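Local coordinates for ornithine carbamoyltransferase (Gloeobacter violaceus, PDB 3GD5), which catalyses the reversible transfer of the carbamoyl group from carbamoyl phosphate to L-ornithine, giving L-citrulline and phosphate in arginine biosynthesis, at the interface of chains A and B. Sequence-based numbering; all coordinates share one arbitrary frame. Chains: chain A/B, Ornithine carbamoyltransferase.

Contact 1: the interface of chains A and B. Residues chain A 102-103; chain B 294-295, 298.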
# COMPACT_ATOMS: atom_id res chain seq x y z
N ARG A 102 15.65 28.49 -9.65
CA ARG A 102 15.19 29.38 -10.72
C ARG A 102 13.74 29.82 -10.51
O ARG A 102 13.27 30.72 -11.20
CB ARG A 102 15.26 28.69 -12.09
CG ARG A 102 16.65 28.26 -12.55
CD ARG A 102 17.63 29.42 -12.57
NE ARG A 102 18.90 29.01 -13.15
CZ ARG A 102 19.25 29.22 -14.41
NH1 ARG A 102 18.43 29.85 -15.24
NH2 ARG A 102 20.43 28.79 -14.85
N TYR A 103 13.04 29.19 -9.56
CA TYR A 103 11.64 29.53 -9.32
C TYR A 103 11.34 30.26 -8.01
O TYR A 103 10.58 31.23 -8.00
CB TYR A 103 10.75 28.28 -9.38
CG TYR A 103 10.81 27.46 -10.65
CD1 TYR A 103 10.88 28.07 -11.92
CD2 TYR A 103 10.76 26.07 -10.60
CE1 TYR A 103 10.89 27.30 -13.10
CE2 TYR A 103 10.77 25.29 -11.76
CZ TYR A 103 10.83 25.90 -13.00
OH TYR A 103 10.81 25.12 -14.14
N TRP B 294 18.99 24.40 -17.86
CA TRP B 294 18.50 25.14 -16.69
C TRP B 294 17.75 26.42 -17.09
O TRP B 294 16.73 26.76 -16.49
CB TRP B 294 19.67 25.48 -15.75
CG TRP B 294 20.49 24.27 -15.42
CD1 TRP B 294 21.85 24.13 -15.53
CD2 TRP B 294 19.99 22.98 -15.02
NE1 TRP B 294 22.22 22.84 -15.24
CE2 TRP B 294 21.11 22.11 -14.93
CE3 TRP B 294 18.72 22.47 -14.74
CZ2 TRP B 294 20.98 20.76 -14.57
CZ3 TRP B 294 18.59 21.13 -14.39
CH2 TRP B 294 19.72 20.29 -14.31
N ASP B 295 18.25 27.13 -18.10
CA ASP B 295 17.57 28.34 -18.58
C ASP B 295 16.23 27.93 -19.19
O ASP B 295 15.23 28.64 -19.08
CB ASP B 295 18.41 29.06 -19.64
CG ASP B 295 19.73 29.57 -19.11
OD1 ASP B 295 19.82 29.91 -17.91
OD2 ASP B 295 20.70 29.63 -19.90
N GLU B 298 13.93 27.37 -16.31
CA GLU B 298 13.46 28.64 -15.78
C GLU B 298 12.38 29.23 -16.67
O GLU B 298 11.37 29.75 -16.17
CB GLU B 298 14.60 29.64 -15.67
CG GLU B 298 14.18 30.95 -15.02
CD GLU B 298 15.27 32.00 -15.09
OE1 GLU B 298 16.45 31.64 -14.95
OE2 GLU B 298 14.95 33.19 -15.29

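Contact 2: the interface of chains A and B. Residues chain A 94-95, 98; chain B 277, 283, 287.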
# COMPACT_ATOMS: atom_id res chain seq x y z
N ARG A 94 21.01 17.69 -7.13
CA ARG A 94 21.66 18.79 -7.83
C ARG A 94 20.80 19.30 -8.98
O ARG A 94 20.86 20.48 -9.32
CB ARG A 94 23.05 18.37 -8.33
CG ARG A 94 23.11 17.15 -9.24
CD ARG A 94 24.55 16.93 -9.67
NE ARG A 94 24.71 15.93 -10.72
CZ ARG A 94 24.72 14.62 -10.52
NH1 ARG A 94 24.57 14.11 -9.30
NH2 ARG A 94 24.88 13.80 -11.56
N ASP A 95 19.99 18.43 -9.57
CA ASP A 95 19.12 18.87 -10.66
C ASP A 95 17.91 19.58 -10.08
O ASP A 95 17.56 20.68 -10.50
CB ASP A 95 18.66 17.68 -11.52
CG ASP A 95 19.79 17.10 -12.37
OD1 ASP A 95 20.90 17.68 -12.39
OD2 ASP A 95 19.57 16.07 -13.03
N ARG A 98 18.90 23.04 -8.57
CA ARG A 98 19.15 24.04 -9.59
C ARG A 98 17.88 24.58 -10.23
O ARG A 98 17.78 25.77 -10.50
CB ARG A 98 20.09 23.47 -10.66
CG ARG A 98 21.55 23.55 -10.25
CD ARG A 98 22.49 23.00 -11.30
NE ARG A 98 22.30 21.56 -11.48
CZ ARG A 98 23.13 20.78 -12.16
NH1 ARG A 98 24.22 21.29 -12.73
NH2 ARG A 98 22.88 19.48 -12.26
N ARG B 277 20.71 10.44 -16.90
CA ARG B 277 22.07 10.46 -17.44
C ARG B 277 22.44 9.03 -17.81
O ARG B 277 22.18 8.11 -17.04
CB ARG B 277 23.06 10.98 -16.40
CG ARG B 277 22.88 12.44 -16.04
CD ARG B 277 23.71 12.79 -14.82
NE ARG B 277 23.11 13.86 -14.04
CZ ARG B 277 23.08 15.13 -14.42
NH1 ARG B 277 23.62 15.49 -15.57
NH2 ARG B 277 22.50 16.04 -13.65
N ASP B 283 26.04 12.75 -18.84
CA ASP B 283 26.31 13.79 -17.86
C ASP B 283 27.22 14.83 -18.49
O ASP B 283 27.06 16.03 -18.29
CB ASP B 283 27.00 13.18 -16.64
CG ASP B 283 27.37 14.23 -15.61
OD1 ASP B 283 26.46 14.75 -14.93
OD2 ASP B 283 28.58 14.54 -15.49
N GLU B 287 26.08 18.63 -18.51
CA GLU B 287 26.78 19.59 -17.65
C GLU B 287 27.75 20.44 -18.47
O GLU B 287 28.42 21.32 -17.93
CB GLU B 287 27.57 18.85 -16.57
CG GLU B 287 26.73 17.97 -15.63
CD GLU B 287 25.83 18.76 -14.70
OE1 GLU B 287 26.17 19.92 -14.37
OE2 GLU B 287 24.79 18.21 -14.26

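Contact 1: the interface of chains A and B
Helix 293-312 of chain B, the last helix of the ornithine carbamoyltransferase fold, presents its first turns to chain A at this subunit interface of the homohexamer. A:Arg102, just past helix 93-100 in the carbamoyl phosphate-binding domain, reaches onto it. Its guanidinium meets two acids one turn apart, B:Asp295 and B:Glu298. NH1 is the shared donor. NH1 of A:Arg102 forms a salt bridge and hydrogen bond to the carboxylate oxygen OE1 of B:Glu298 at 2.7 Å. The approach runs nearly along the C-O bond of that oxygen, and OE1 lies somewhat out of the guanidinium plane. The guanidinium of A:Arg102 and the carboxylate of B:Glu298 are turned 70° apart. NH1 of A:Arg102 also gives a straighter bond to OD1 of B:Asp295, at 3.0 Å. This oxygen lies in the guanidinium plane and is met through its anti lone pair. NH2 of A:Arg102 adds a weak bond to OD1 of B:Asp295 at 3.3 Å. Two acids bonded to one nitrogen, NH1, probably balance the arginine's charge and limit its rotation. The chain of A:Arg102 bends at chi2 (-57°), and its aliphatic part passes beside B:Glu298. CB of A:Arg102 rests 3.8 Å from CB of B:Glu298. The glutamate has CG anti to its backbone N (chi1 -176°) and continues extended to CD, which brings OE1 to NH1. B:Trp294 takes part through its backbone and CB. Its carbonyl oxygen stands over one guanidinium face, toward the rim, and CB lies 3.5 Å from NH2 of A:Arg102. The ring of A:Tyr103 barely touches B:Glu298.

Contact 2: the interface of chains A and B
A:Arg98 and B:Glu287 form an end-on, two-pronged salt bridge across the interface. NH1 of A:Arg98 donates to the carboxylate oxygen OE1 of B:Glu287 at 2.9 Å, and NH2 donates to OE2 at 3.0 Å. Both oxygens use their syn lone pairs. The guanidinium and carboxylate are nearly coplanar, 11° apart, and the bonds are close to straight. The paired bonds probably hold both groups against rotation.

Within chain A, further bonds set the guanidinium of A:Arg98. The chain bends at chi3 (-66°), which turns NE back toward A:Arg94. NE of A:Arg98 donates a hydrogen bond to the backbone O of A:Arg94 at 2.8 Å. That donor sits above the carbonyl plane. NH2 of A:Arg98 also makes a hydrogen bond and salt bridge to OD1 of A:Asp95, nearly in line with its C-O bond. An alanine in place of A:Arg98 would remove the guanidinium and would probably leave the B:Glu287 carboxylate without its paired mate across the interface.

A second salt bridge joins B:Arg277 to A:Asp95. NH2 of B:Arg277 lies 2.6 Å from OD1 of A:Asp95. OD1 sits at the guanidinium edge, nearly on the extension of the CZ-NH2 bond and between the N-H directions, so no hydrogen bond is counted. OD2 is also close to NH2. In chain B, NH1 of B:Arg277 pairs with OD1 of B:Asp283 at 3.0 Å, and NH2 pairs with OE2 of B:Glu287.

The third arginine, A:Arg94, approaches B:Arg277 from the opposite direction, with the guanidinium planes 22° apart. NH2 of A:Arg94 is 3.0 Å from NE of B:Arg277, without a hydrogen bond. The nearby acids probably offset this like charge. NH2 of A:Arg94 also makes a long salt bridge, 3.8 Å, to OD1 of B:Asp283.

The chain A residues lie on helix 93-100. In chain B, B:Arg277 is on a loop, B:Asp283 begins the short helix 283-286, and B:Glu287 is in the loop just after it.

Contact 1 and contact 2 are neighbouring patches of one A-B interface, with the centres of their C-alpha atoms about 13 Å apart. They share no residue. On chain A, contact 2 uses helix 93-100 and contact 1 uses the loop directly after it. On chain B, contact 2 uses the segment from B:Arg277 to B:Glu287, and contact 1 uses the start of helix 293-312. One short stretch of chain A thus meets two consecutive parts of chain B. Both patches are rich in arginine-acid pairs, which probably help fix the relative position of the subunits in the homohexamer.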